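Local structure of octopine dehydrogenase (Pecten maximus, 3C7A) at residues A83-T89 with S109-L115; S137-T143 with L166-K172; A231-Q236 with Y303-H308; Y235-Q240 with Y294-N300. The protein catalyses the NADH-dependent reductive condensation of L-arginine with pyruvate to D-octopine, and the reverse oxidation of D-octopine with NAD(+). One frame throughout, in Å; residues are numbered along the deposited sequence.

In the fold
Contacts 1 and 2 sit in the nucleotide-binding half of the chain, contacts 3 and 4 in the helical domain. Along the sequence contact 1 closes before contact 2 opens, and both precede the other pair. Contacts 1 and 2 lie in one mixed sheet with their centres about 11 Å apart; strand 111-114 of contact 1 is the parallel neighbour of strand 137-141 of contact 2. Contacts 3 and 4 share Tyr235 and Gln236 and have centres about 10 Å apart. Contact 3 lies about 37 Å from contact 1, centre to centre, on the opposite side of the chain's centre. Each half supplies part of the site: Thr143 of contact 2 binds pyruvate, and within the helical domain Tyr235 contacts the active-site His212.

Contact 1: A83-T89 with S109-L115; sequences ADVVILT and SALIVGL
Val113 pairs with Ile87 and reaches back to Val85 across two neighbouring parallel strands of the Rossmann-type sheet, where strand 85-88, helix 95-102 and strand 111-114 form a beta-alpha-beta unit. The strand axes pass 4.9 Å apart. Successive bonds step along the pair: Val86 N to Leu111 O, Val113 N to Val86 O, Leu88 N to Val113 O and Leu115 N to Leu88 O. From CB outward, Val113 first meets Val86 O, 4.0 Å from its CB, and then Ile87, whose CG1 is 4.1 Å from the same Val113 CB, the two side chains rising together from the sheet. Its CG2, anti to its own carbonyl carbon, is 4.3 Å from Val85 CG1, while CG1 turns to the Phe141 ring of strand 137-141. Farther along this face Ile87 CG2 packs on Leu115 CB at 4.2 Å, and Leu17 of helix 12-21 covers Ile87. On the other face Leu88 CD1 approaches Ile112 CG2. Water bridges Asp84 O to Ser109 O at the start of the pair. At the NAD end, Thr89 lies beside Ala14 of helix 12-21, just after the NADH-binding Gly10-Gly13 turn, and its OG1 makes a weak hydrogen bond of 3.3 Å to Leu115 O.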
# COMPACT_ATOMS: atom_id res chain seq x y z
N ALA A 83 11.94 -11.16 -18.65
CA ALA A 83 11.16 -11.50 -17.45
C ALA A 83 9.66 -11.65 -17.72
O ALA A 83 9.07 -10.87 -18.48
CB ALA A 83 11.41 -10.47 -16.35
N ASP A 84 9.06 -12.66 -17.09
CA ASP A 84 7.62 -12.94 -17.22
C ASP A 84 6.78 -12.20 -16.16
O ASP A 84 5.61 -11.87 -16.41
CB ASP A 84 7.35 -14.45 -17.14
CG ASP A 84 8.02 -15.24 -18.26
OD1 ASP A 84 7.78 -14.93 -19.45
OD2 ASP A 84 8.77 -16.19 -17.95
N VAL A 85 7.36 -11.97 -14.98
CA VAL A 85 6.69 -11.28 -13.86
C VAL A 85 7.65 -10.28 -13.20
O VAL A 85 8.83 -10.59 -12.99
CB VAL A 85 6.18 -12.29 -12.78
CG1 VAL A 85 5.26 -11.60 -11.78
CG2 VAL A 85 5.46 -13.48 -13.40
N VAL A 86 7.15 -9.09 -12.87
CA VAL A 86 7.92 -8.04 -12.17
C VAL A 86 7.15 -7.54 -10.93
O VAL A 86 6.04 -7.01 -11.05
CB VAL A 86 8.27 -6.84 -13.10
CG1 VAL A 86 9.15 -5.82 -12.37
CG2 VAL A 86 8.95 -7.30 -14.38
N ILE A 87 7.74 -7.71 -9.74
CA ILE A 87 7.07 -7.43 -8.46
C ILE A 87 7.79 -6.36 -7.61
O ILE A 87 8.97 -6.51 -7.30
CB ILE A 87 6.87 -8.72 -7.61
CG1 ILE A 87 6.18 -9.82 -8.43
CG2 ILE A 87 6.09 -8.42 -6.32
CD1 ILE A 87 6.31 -11.23 -7.84
N LEU A 88 7.06 -5.31 -7.24
CA LEU A 88 7.60 -4.20 -6.44
C LEU A 88 7.19 -4.28 -4.96
O LEU A 88 5.99 -4.21 -4.64
CB LEU A 88 7.18 -2.85 -7.03
CG LEU A 88 7.77 -2.32 -8.34
CD1 LEU A 88 7.24 -3.07 -9.56
CD2 LEU A 88 7.48 -0.83 -8.48
N THR A 89 8.17 -4.41 -4.07
CA THR A 89 7.92 -4.50 -2.62
C THR A 89 8.80 -3.54 -1.79
O THR A 89 9.82 -3.93 -1.22
CB THR A 89 7.98 -5.98 -2.10
OG1 THR A 89 7.77 -6.02 -0.68
CG2 THR A 89 9.31 -6.66 -2.45
N SER A 109 4.32 -8.98 -23.13
CA SER A 109 3.53 -9.98 -22.38
C SER A 109 3.81 -10.04 -20.87
O SER A 109 3.46 -11.03 -20.21
CB SER A 109 3.71 -11.37 -23.01
OG SER A 109 5.00 -11.90 -22.77
N ALA A 110 4.40 -8.98 -20.31
CA ALA A 110 4.76 -8.95 -18.89
C ALA A 110 3.59 -8.65 -17.95
O ALA A 110 2.65 -7.94 -18.32
CB ALA A 110 5.90 -7.96 -18.66
N LEU A 111 3.67 -9.19 -16.73
CA LEU A 111 2.71 -8.91 -15.65
C LEU A 111 3.38 -8.11 -14.53
O LEU A 111 4.32 -8.59 -13.89
CB LEU A 111 2.12 -10.22 -15.11
CG LEU A 111 1.19 -10.22 -13.88
CD1 LEU A 111 -0.18 -9.62 -14.20
CD2 LEU A 111 1.05 -11.62 -13.31
N ILE A 112 2.88 -6.90 -14.29
CA ILE A 112 3.45 -5.98 -13.29
C ILE A 112 2.60 -5.93 -12.01
O ILE A 112 1.39 -5.66 -12.07
CB ILE A 112 3.63 -4.55 -13.88
CG1 ILE A 112 4.44 -4.61 -15.20
CG2 ILE A 112 4.30 -3.61 -12.87
CD1 ILE A 112 4.45 -3.33 -16.01
N VAL A 113 3.23 -6.19 -10.86
CA VAL A 113 2.53 -6.39 -9.57
C VAL A 113 3.00 -5.43 -8.46
O VAL A 113 4.20 -5.22 -8.27
CB VAL A 113 2.69 -7.86 -9.05
CG1 VAL A 113 1.80 -8.12 -7.84
CG2 VAL A 113 2.39 -8.87 -10.16
N GLY A 114 2.05 -4.86 -7.72
CA GLY A 114 2.35 -4.03 -6.54
C GLY A 114 2.00 -4.72 -5.22
O GLY A 114 0.84 -5.03 -4.97
N LEU A 115 3.02 -4.94 -4.39
CA LEU A 115 2.86 -5.72 -3.15
C LEU A 115 3.50 -5.05 -1.91
O LEU A 115 4.61 -5.41 -1.52
CB LEU A 115 3.43 -7.14 -3.35
CG LEU A 115 3.19 -8.26 -2.32
CD1 LEU A 115 1.81 -8.89 -2.48
CD2 LEU A 115 4.28 -9.32 -2.41
O HOH W 1 3.69 -13.08 -18.42
O HOH W 2 5.57 -13.87 -20.81

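Contact 2: S137-T143 with L166-K172; sequences SMMSFET and LAASLIK. With EDO (1,2-ethanediol), chain C.
Strands 137-141 and 166-171 run antiparallel, hydrogen-bonded and non-hydrogen-bonded pairs taking turns from Met138-Ile171 through Met139-Leu170 and Ser140-Ser169 to Phe141-Ala168. On the face carrying Phe141, Ala168 CB sits over the middle of the ring, 3.7 Å from its centroid, a CH-pi contact only 8° off the ring normal. Phe194 meets this ring edge-to-face. Alongside, Leu170 CD1 packs on Met139 CB at 4.2 Å. The other face pairs Met138 CE with Ile171 CG2 and holds Ser140, whose OG is hydrogen-bonded to Ser117 and Glu122.

Past the strand, Glu142 carries its CG between backbone N and carbonyl carbon (chi1 65°), which brings the carboxylate back to the partner strand. Ala167 N donates to Glu142 OE2 at 3.1 Å on the anti side, 22° out of the carboxylate plane, and Glu142 CG rests 3.7 Å from Leu166 CD1. Glu142 OE1 accepts a hydrogen bond of 2.9 Å from O2 of a 1,2-ethanediol, probably from the crystallisation liquor, which also bonds Met206 O of the L-arginine site. Glu142 OE2 is thus taken up by a backbone N-H of the strand, while the ethanediol suggests no more than that OE1 can accept a bond beside the substrate pocket, next to pyruvate-binding Thr143.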
# COMPACT_ATOMS: atom_id res chain seq x y z
N SER A 137 -0.33 -6.06 -18.30
CA SER A 137 -1.38 -6.12 -17.26
C SER A 137 -0.90 -5.53 -15.92
O SER A 137 0.30 -5.57 -15.62
CB SER A 137 -1.84 -7.57 -17.04
OG SER A 137 -2.52 -8.08 -18.18
N MET A 138 -1.83 -4.99 -15.13
CA MET A 138 -1.52 -4.35 -13.84
C MET A 138 -2.32 -4.96 -12.66
O MET A 138 -3.55 -4.98 -12.69
CB MET A 138 -1.75 -2.82 -13.92
CG MET A 138 -0.82 -2.07 -14.91
SD MET A 138 -1.18 -0.30 -15.17
CE MET A 138 -2.58 -0.38 -16.29
N MET A 139 -1.60 -5.45 -11.64
CA MET A 139 -2.19 -6.20 -10.50
C MET A 139 -1.85 -5.53 -9.14
O MET A 139 -0.69 -5.25 -8.87
CB MET A 139 -1.67 -7.65 -10.52
CG MET A 139 -2.42 -8.66 -9.64
SD MET A 139 -1.72 -10.34 -9.74
CE MET A 139 -2.93 -11.28 -8.80
N SER A 140 -2.87 -5.30 -8.30
CA SER A 140 -2.70 -4.55 -7.02
C SER A 140 -3.24 -5.24 -5.75
O SER A 140 -4.45 -5.48 -5.64
CB SER A 140 -3.33 -3.15 -7.14
OG SER A 140 -2.69 -2.37 -8.13
N PHE A 141 -2.35 -5.51 -4.79
CA PHE A 141 -2.70 -6.18 -3.51
C PHE A 141 -3.03 -5.20 -2.36
O PHE A 141 -2.52 -4.08 -2.34
CB PHE A 141 -1.58 -7.13 -3.08
CG PHE A 141 -1.57 -8.46 -3.80
CD1 PHE A 141 -0.91 -8.60 -5.02
CD2 PHE A 141 -2.22 -9.56 -3.26
CE1 PHE A 141 -0.91 -9.83 -5.69
CE2 PHE A 141 -2.22 -10.80 -3.92
CZ PHE A 141 -1.56 -10.93 -5.14
N GLU A 142 -3.84 -5.66 -1.40
CA GLU A 142 -4.35 -4.79 -0.31
C GLU A 142 -3.34 -4.43 0.80
O GLU A 142 -3.37 -3.32 1.33
CB GLU A 142 -5.67 -5.32 0.28
CG GLU A 142 -5.60 -6.67 1.01
CD GLU A 142 -6.94 -7.13 1.59
OE1 GLU A 142 -7.64 -6.31 2.23
OE2 GLU A 142 -7.29 -8.32 1.41
N THR A 143 -2.46 -5.38 1.15
CA THR A 143 -1.39 -5.18 2.15
C THR A 143 -0.30 -6.26 2.01
O THR A 143 -0.38 -7.11 1.12
CB THR A 143 -1.96 -5.10 3.61
OG1 THR A 143 -0.94 -4.63 4.51
CG2 THR A 143 -2.49 -6.46 4.09
N LEU A 166 -6.34 -13.12 1.48
CA LEU A 166 -5.90 -11.83 0.89
C LEU A 166 -6.47 -11.60 -0.52
O LEU A 166 -6.64 -12.55 -1.29
CB LEU A 166 -4.37 -11.75 0.86
CG LEU A 166 -3.69 -10.37 0.88
CD1 LEU A 166 -3.84 -9.70 2.24
CD2 LEU A 166 -2.21 -10.51 0.53
N ALA A 167 -6.75 -10.34 -0.87
CA ALA A 167 -7.40 -9.99 -2.15
C ALA A 167 -6.61 -9.02 -3.04
O ALA A 167 -5.79 -8.23 -2.55
CB ALA A 167 -8.80 -9.43 -1.89
N ALA A 168 -6.87 -9.08 -4.35
CA ALA A 168 -6.20 -8.23 -5.36
C ALA A 168 -7.08 -7.90 -6.58
O ALA A 168 -7.93 -8.71 -6.97
CB ALA A 168 -4.90 -8.87 -5.82
N SER A 169 -6.87 -6.72 -7.17
CA SER A 169 -7.57 -6.30 -8.40
C SER A 169 -6.70 -6.45 -9.65
O SER A 169 -5.48 -6.63 -9.55
CB SER A 169 -8.08 -4.85 -8.26
OG SER A 169 -7.01 -3.93 -8.19
N LEU A 170 -7.33 -6.38 -10.83
CA LEU A 170 -6.63 -6.60 -12.11
C LEU A 170 -7.18 -5.78 -13.29
O LEU A 170 -8.40 -5.68 -13.48
CB LEU A 170 -6.65 -8.10 -12.47
CG LEU A 170 -5.94 -8.59 -13.74
CD1 LEU A 170 -4.43 -8.65 -13.56
CD2 LEU A 170 -6.48 -9.96 -14.15
N ILE A 171 -6.27 -5.20 -14.08
CA ILE A 171 -6.60 -4.56 -15.36
C ILE A 171 -5.88 -5.30 -16.50
O ILE A 171 -4.64 -5.36 -16.52
CB ILE A 171 -6.22 -3.05 -15.39
CG1 ILE A 171 -6.99 -2.27 -14.31
CG2 ILE A 171 -6.47 -2.44 -16.78
CD1 ILE A 171 -6.49 -0.84 -14.09
N LYS A 172 -6.65 -5.85 -17.43
CA LYS A 172 -6.11 -6.66 -18.54
C LYS A 172 -5.82 -5.84 -19.80
O LYS A 172 -6.61 -4.97 -20.18
CB LYS A 172 -7.08 -7.79 -18.88
CG LYS A 172 -7.13 -8.93 -17.86
CD LYS A 172 -8.47 -9.66 -17.89
CE LYS A 172 -8.63 -10.55 -19.13
NZ LYS A 172 -7.82 -11.79 -19.04
C1 EDO C . -9.04 -2.52 5.15
O1 EDO C . -8.50 -1.22 4.88
C2 EDO C . -9.00 -3.38 3.89
O2 EDO C . -7.65 -3.76 3.61
O HOH W 3 -5.39 -3.09 -10.70

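Contact 3: A231-Q236 with Y303-H308; sequences APLFYQ and YKGLVH
Tyr235 lays its ring over that of Tyr303 in a face-to-face stack, centroids 4.2 Å apart and planes 17° from parallel. Its CD1 comes within 3.6 Å of Tyr303 CD1, and its CB also lies over the Tyr303 face. The Phe234 ring covers the other side of Tyr235 with CD2, while Leu306 CD1 touches the rim of Tyr235 near the ring plane. Replacing Tyr303 by an alanine would probably uncover one face of Tyr235 and leave its ring freer to shift. Phe234, with CG anti to the backbone N (chi1 -179°), turns its edge onto the face of His308, the centroids 5.0 Å apart and the planes at 65°; Phe234 CD1 stands over the centre of the imidazole.

Backbone N and ND1 of His308 converge on Pro232 O, the backbone N in a straight hydrogen bond of 3.1 Å and ND1 weakly; ND1 has a further weak bond to Leu233 O. Trp220 meets the same imidazole edge-to-face. Phe234 N donates to Leu306 O at 2.8 Å. One water links Gln236 N with Tyr303 O and Leu306 O; another joins Gln236 OE1 to Gly305 N.

Residues 303-306 form a type II beta turn, with Gly305 at positive phi. The two loops of the helical domain meet through a continuous aromatic row, His308-Phe234-Tyr235-Tyr303. Tyr235 OH is hydrogen-bonded to NE2 of the catalytic His212, consistent with Tyr235 acting as a second-shell residue that positions this active-site histidine, and with Tyr303 backing it.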
# COMPACT_ATOMS: atom_id res chain seq x y z
N ALA A 231 3.43 7.57 28.05
CA ALA A 231 2.80 7.37 26.75
C ALA A 231 1.41 6.73 26.86
O ALA A 231 1.27 5.63 27.41
CB ALA A 231 3.70 6.53 25.84
N PRO A 232 0.37 7.43 26.36
CA PRO A 232 -1.01 6.92 26.41
C PRO A 232 -1.33 5.90 25.31
O PRO A 232 -0.63 5.85 24.30
CB PRO A 232 -1.85 8.19 26.23
CG PRO A 232 -1.00 9.09 25.41
CD PRO A 232 0.44 8.76 25.72
N LEU A 233 -2.50 5.08 25.63
CA LEU A 233 -2.85 4.05 24.66
C LEU A 233 -3.24 4.66 23.32
O LEU A 233 -3.62 5.83 23.24
CB LEU A 233 -4.00 3.19 25.19
CG LEU A 233 -3.67 2.28 26.38
CD1 LEU A 233 -4.92 1.99 27.20
CD2 LEU A 233 -3.03 0.98 25.89
N PHE A 234 -3.14 3.78 22.21
CA PHE A 234 -3.24 4.34 20.87
C PHE A 234 -4.60 4.04 20.25
O PHE A 234 -5.56 4.79 20.44
CB PHE A 234 -2.13 3.81 19.97
CG PHE A 234 -2.15 4.36 18.58
CD1 PHE A 234 -1.66 5.63 18.32
CD2 PHE A 234 -2.65 3.62 17.53
CE1 PHE A 234 -1.68 6.15 17.04
CE2 PHE A 234 -2.67 4.13 16.24
CZ PHE A 234 -2.18 5.39 16.00
N TYR A 235 -5.09 2.84 19.86
CA TYR A 235 -6.44 2.45 19.41
C TYR A 235 -7.44 2.40 20.56
O TYR A 235 -8.60 2.81 20.41
CB TYR A 235 -6.42 1.10 18.68
CG TYR A 235 -5.54 1.03 17.45
CD1 TYR A 235 -4.30 0.40 17.49
CD2 TYR A 235 -5.96 1.58 16.23
CE1 TYR A 235 -3.49 0.33 16.35
CE2 TYR A 235 -5.16 1.51 15.09
CZ TYR A 235 -3.92 0.88 15.16
OH TYR A 235 -3.12 0.81 14.04
N GLN A 236 -7.00 1.89 21.72
CA GLN A 236 -7.88 1.72 22.88
C GLN A 236 -8.02 3.00 23.74
O GLN A 236 -8.65 2.97 24.80
CB GLN A 236 -7.41 0.54 23.75
CG GLN A 236 -7.61 -0.84 23.10
CD GLN A 236 -7.23 -2.00 24.01
OE1 GLN A 236 -6.82 -1.82 25.16
NE2 GLN A 236 -7.37 -3.22 23.49
N TYR A 303 -5.46 -5.26 19.89
CA TYR A 303 -4.88 -3.93 20.11
C TYR A 303 -4.30 -3.74 21.52
O TYR A 303 -4.05 -2.61 21.95
CB TYR A 303 -5.91 -2.83 19.82
CG TYR A 303 -6.37 -2.71 18.37
CD1 TYR A 303 -5.50 -2.97 17.31
CD2 TYR A 303 -7.68 -2.31 18.08
CE1 TYR A 303 -5.93 -2.85 15.99
CE2 TYR A 303 -8.11 -2.18 16.76
CZ TYR A 303 -7.23 -2.45 15.72
OH TYR A 303 -7.66 -2.32 14.42
N LYS A 304 -4.07 -4.84 22.22
CA LYS A 304 -3.60 -4.82 23.61
C LYS A 304 -2.18 -4.28 23.77
O LYS A 304 -1.22 -4.86 23.24
CB LYS A 304 -3.72 -6.22 24.23
CG LYS A 304 -3.34 -6.32 25.70
CD LYS A 304 -3.19 -7.78 26.13
CE LYS A 304 -2.79 -7.91 27.59
NZ LYS A 304 -3.91 -7.57 28.52
N GLY A 305 -2.05 -3.16 24.49
CA GLY A 305 -0.75 -2.61 24.88
C GLY A 305 -0.04 -1.68 23.90
O GLY A 305 1.14 -1.37 24.09
N LEU A 306 -0.74 -1.23 22.86
CA LEU A 306 -0.14 -0.38 21.82
C LEU A 306 -0.30 1.11 22.15
O LEU A 306 -1.41 1.57 22.44
CB LEU A 306 -0.74 -0.71 20.44
CG LEU A 306 -0.85 -2.18 20.02
CD1 LEU A 306 -1.64 -2.32 18.72
CD2 LEU A 306 0.52 -2.86 19.89
N VAL A 307 0.81 1.85 22.09
CA VAL A 307 0.85 3.26 22.54
C VAL A 307 1.34 4.27 21.48
O VAL A 307 1.88 3.88 20.44
CB VAL A 307 1.70 3.44 23.84
CG1 VAL A 307 1.04 2.75 25.03
CG2 VAL A 307 3.13 2.94 23.64
N HIS A 308 1.15 5.56 21.77
CA HIS A 308 1.63 6.67 20.94
C HIS A 308 3.16 6.80 20.93
O HIS A 308 3.82 6.41 21.89
CB HIS A 308 1.03 7.99 21.45
CG HIS A 308 -0.36 8.27 20.96
ND1 HIS A 308 -1.49 7.82 21.62
CD2 HIS A 308 -0.81 8.97 19.89
CE1 HIS A 308 -2.57 8.22 20.97
NE2 HIS A 308 -2.18 8.92 19.92
O HOH W 4 -4.21 0.29 21.88
O HOH W 5 -4.29 -2.56 26.72

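Contact 4: Y235-Q240 with Y294-N300; sequences YQGIDQ and YHAITTN
Gln236 and Thr298 meet through a side chain set with CG anti to the carbonyl carbon (chi1 -70°) and extended beyond it, which carries the Gln236 amide past the C-terminal end of helix 293-298. Gln236 CG lies 3.5 Å from Thr298 O, and NE2 goes on to donate a weak, strongly bent hydrogen bond of 2.9 Å to Asn300 O. With an alanine at Gln236 the carbonyl of Asn300 would probably lose this donor, and a gap would open beside Thr298 O.

Ile238 takes chi1 58°, with CG1 between its backbone N and carbonyl carbon. From there Ile238 CG1 lies 4.1 Å from Thr298 CG2, the two side chains slanting across each other, and CD1 comes to 4.3 Å from Ile297 CG2. The same Ile297 methyl lies against Tyr235 O at 3.7 Å. Thr298 OG1 turns back within its helix to Tyr294 O at 2.8 Å, which fixes its rotation and leaves CG2 for Ile238.

At the other end the Tyr294 ring lies along the chain from Ile238 to Gln240. Its CE1 approaches Ile238 O at 3.8 Å, while Gln240 OE1 comes obliquely to CG, the amide and ring planes 38° apart. A water accepts from Tyr294 N and, weakly, from Gln240 NE2. Asp239 is the N-cap of helix 240-263: its side chain caps a backbone N of that helix, and OD1 is hydrogen-bonded to Thr242 OG1. The contact thus packs the N-capped start of helix 240-263, with the loop leading into it, on the C-terminal turn of helix 293-298 inside the helical domain of the opine dehydrogenase family.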
# COMPACT_ATOMS: atom_id res chain seq x y z
N TYR A 235 -5.09 2.84 19.86
CA TYR A 235 -6.44 2.45 19.41
C TYR A 235 -7.44 2.40 20.56
O TYR A 235 -8.60 2.81 20.41
CB TYR A 235 -6.42 1.10 18.68
CG TYR A 235 -5.54 1.03 17.45
CD1 TYR A 235 -4.30 0.40 17.49
CD2 TYR A 235 -5.96 1.58 16.23
CE1 TYR A 235 -3.49 0.33 16.35
CE2 TYR A 235 -5.16 1.51 15.09
CZ TYR A 235 -3.92 0.88 15.16
OH TYR A 235 -3.12 0.81 14.04
N GLN A 236 -7.00 1.89 21.72
CA GLN A 236 -7.88 1.72 22.88
C GLN A 236 -8.02 3.00 23.74
O GLN A 236 -8.65 2.97 24.80
CB GLN A 236 -7.41 0.54 23.75
CG GLN A 236 -7.61 -0.84 23.10
CD GLN A 236 -7.23 -2.00 24.01
OE1 GLN A 236 -6.82 -1.82 25.16
NE2 GLN A 236 -7.37 -3.22 23.49
N GLY A 237 -7.46 4.11 23.25
CA GLY A 237 -7.50 5.38 23.98
C GLY A 237 -8.43 6.45 23.42
O GLY A 237 -8.45 7.58 23.92
N ILE A 238 -9.20 6.11 22.39
CA ILE A 238 -10.12 7.05 21.73
C ILE A 238 -11.34 7.41 22.58
O ILE A 238 -11.72 6.67 23.49
CB ILE A 238 -10.59 6.52 20.34
CG1 ILE A 238 -11.29 5.16 20.48
CG2 ILE A 238 -9.43 6.46 19.35
CD1 ILE A 238 -12.27 4.84 19.36
N ASP A 239 -11.94 8.57 22.28
CA ASP A 239 -13.20 8.98 22.92
C ASP A 239 -14.40 8.86 21.96
O ASP A 239 -14.23 8.47 20.80
CB ASP A 239 -13.09 10.41 23.51
CG ASP A 239 -12.73 11.47 22.47
OD1 ASP A 239 -12.92 11.24 21.25
OD2 ASP A 239 -12.26 12.55 22.88
N GLN A 240 -15.60 9.18 22.45
CA GLN A 240 -16.83 9.09 21.65
C GLN A 240 -16.83 10.03 20.45
O GLN A 240 -17.35 9.69 19.38
CB GLN A 240 -18.07 9.32 22.53
CG GLN A 240 -19.43 9.15 21.82
CD GLN A 240 -19.71 7.72 21.37
OE1 GLN A 240 -19.70 6.78 22.17
NE2 GLN A 240 -19.98 7.56 20.07
N TYR A 294 -17.74 2.34 18.87
CA TYR A 294 -16.91 2.74 20.01
C TYR A 294 -16.47 1.54 20.85
O TYR A 294 -15.30 1.44 21.23
CB TYR A 294 -17.64 3.78 20.88
CG TYR A 294 -16.93 4.13 22.18
CD1 TYR A 294 -15.91 5.08 22.21
CD2 TYR A 294 -17.29 3.51 23.38
CE1 TYR A 294 -15.25 5.39 23.41
CE2 TYR A 294 -16.65 3.82 24.58
CZ TYR A 294 -15.63 4.76 24.59
OH TYR A 294 -15.00 5.07 25.77
N HIS A 295 -17.41 0.63 21.12
CA HIS A 295 -17.13 -0.56 21.93
C HIS A 295 -16.36 -1.64 21.16
O HIS A 295 -15.60 -2.40 21.76
CB HIS A 295 -18.43 -1.14 22.49
CG HIS A 295 -19.01 -0.34 23.62
ND1 HIS A 295 -19.95 0.65 23.42
CD2 HIS A 295 -18.79 -0.39 24.95
CE1 HIS A 295 -20.27 1.18 24.59
NE2 HIS A 295 -19.59 0.56 25.53
N ALA A 296 -16.55 -1.69 19.84
CA ALA A 296 -15.88 -2.68 18.99
C ALA A 296 -14.36 -2.45 18.89
O ALA A 296 -13.59 -3.41 18.83
CB ALA A 296 -16.51 -2.70 17.60
N ILE A 297 -13.95 -1.19 18.87
CA ILE A 297 -12.53 -0.82 18.79
C ILE A 297 -11.84 -0.90 20.16
O ILE A 297 -10.75 -1.46 20.27
CB ILE A 297 -12.33 0.59 18.14
CG1 ILE A 297 -12.86 0.59 16.69
CG2 ILE A 297 -10.86 1.01 18.17
CD1 ILE A 297 -12.97 1.97 16.06
N THR A 298 -12.48 -0.35 21.19
CA THR A 298 -11.89 -0.28 22.53
C THR A 298 -11.74 -1.64 23.22
O THR A 298 -10.85 -1.81 24.06
CB THR A 298 -12.65 0.70 23.47
OG1 THR A 298 -14.05 0.41 23.46
CG2 THR A 298 -12.43 2.15 23.03
N THR A 299 -12.60 -2.59 22.88
CA THR A 299 -12.56 -3.93 23.49
C THR A 299 -11.95 -5.01 22.58
O THR A 299 -12.15 -6.21 22.81
CB THR A 299 -13.95 -4.39 24.02
OG1 THR A 299 -14.85 -4.60 22.93
CG2 THR A 299 -14.54 -3.36 24.98
N ASN A 300 -11.21 -4.58 21.56
CA ASN A 300 -10.51 -5.50 20.65
C ASN A 300 -9.21 -6.01 21.30
O ASN A 300 -8.33 -5.22 21.65
CB ASN A 300 -10.21 -4.81 19.31
CG ASN A 300 -9.70 -5.77 18.23
OD1 ASN A 300 -9.43 -6.95 18.49
ND2 ASN A 300 -9.58 -5.26 17.01
O HOH W 6 -20.08 4.60 18.33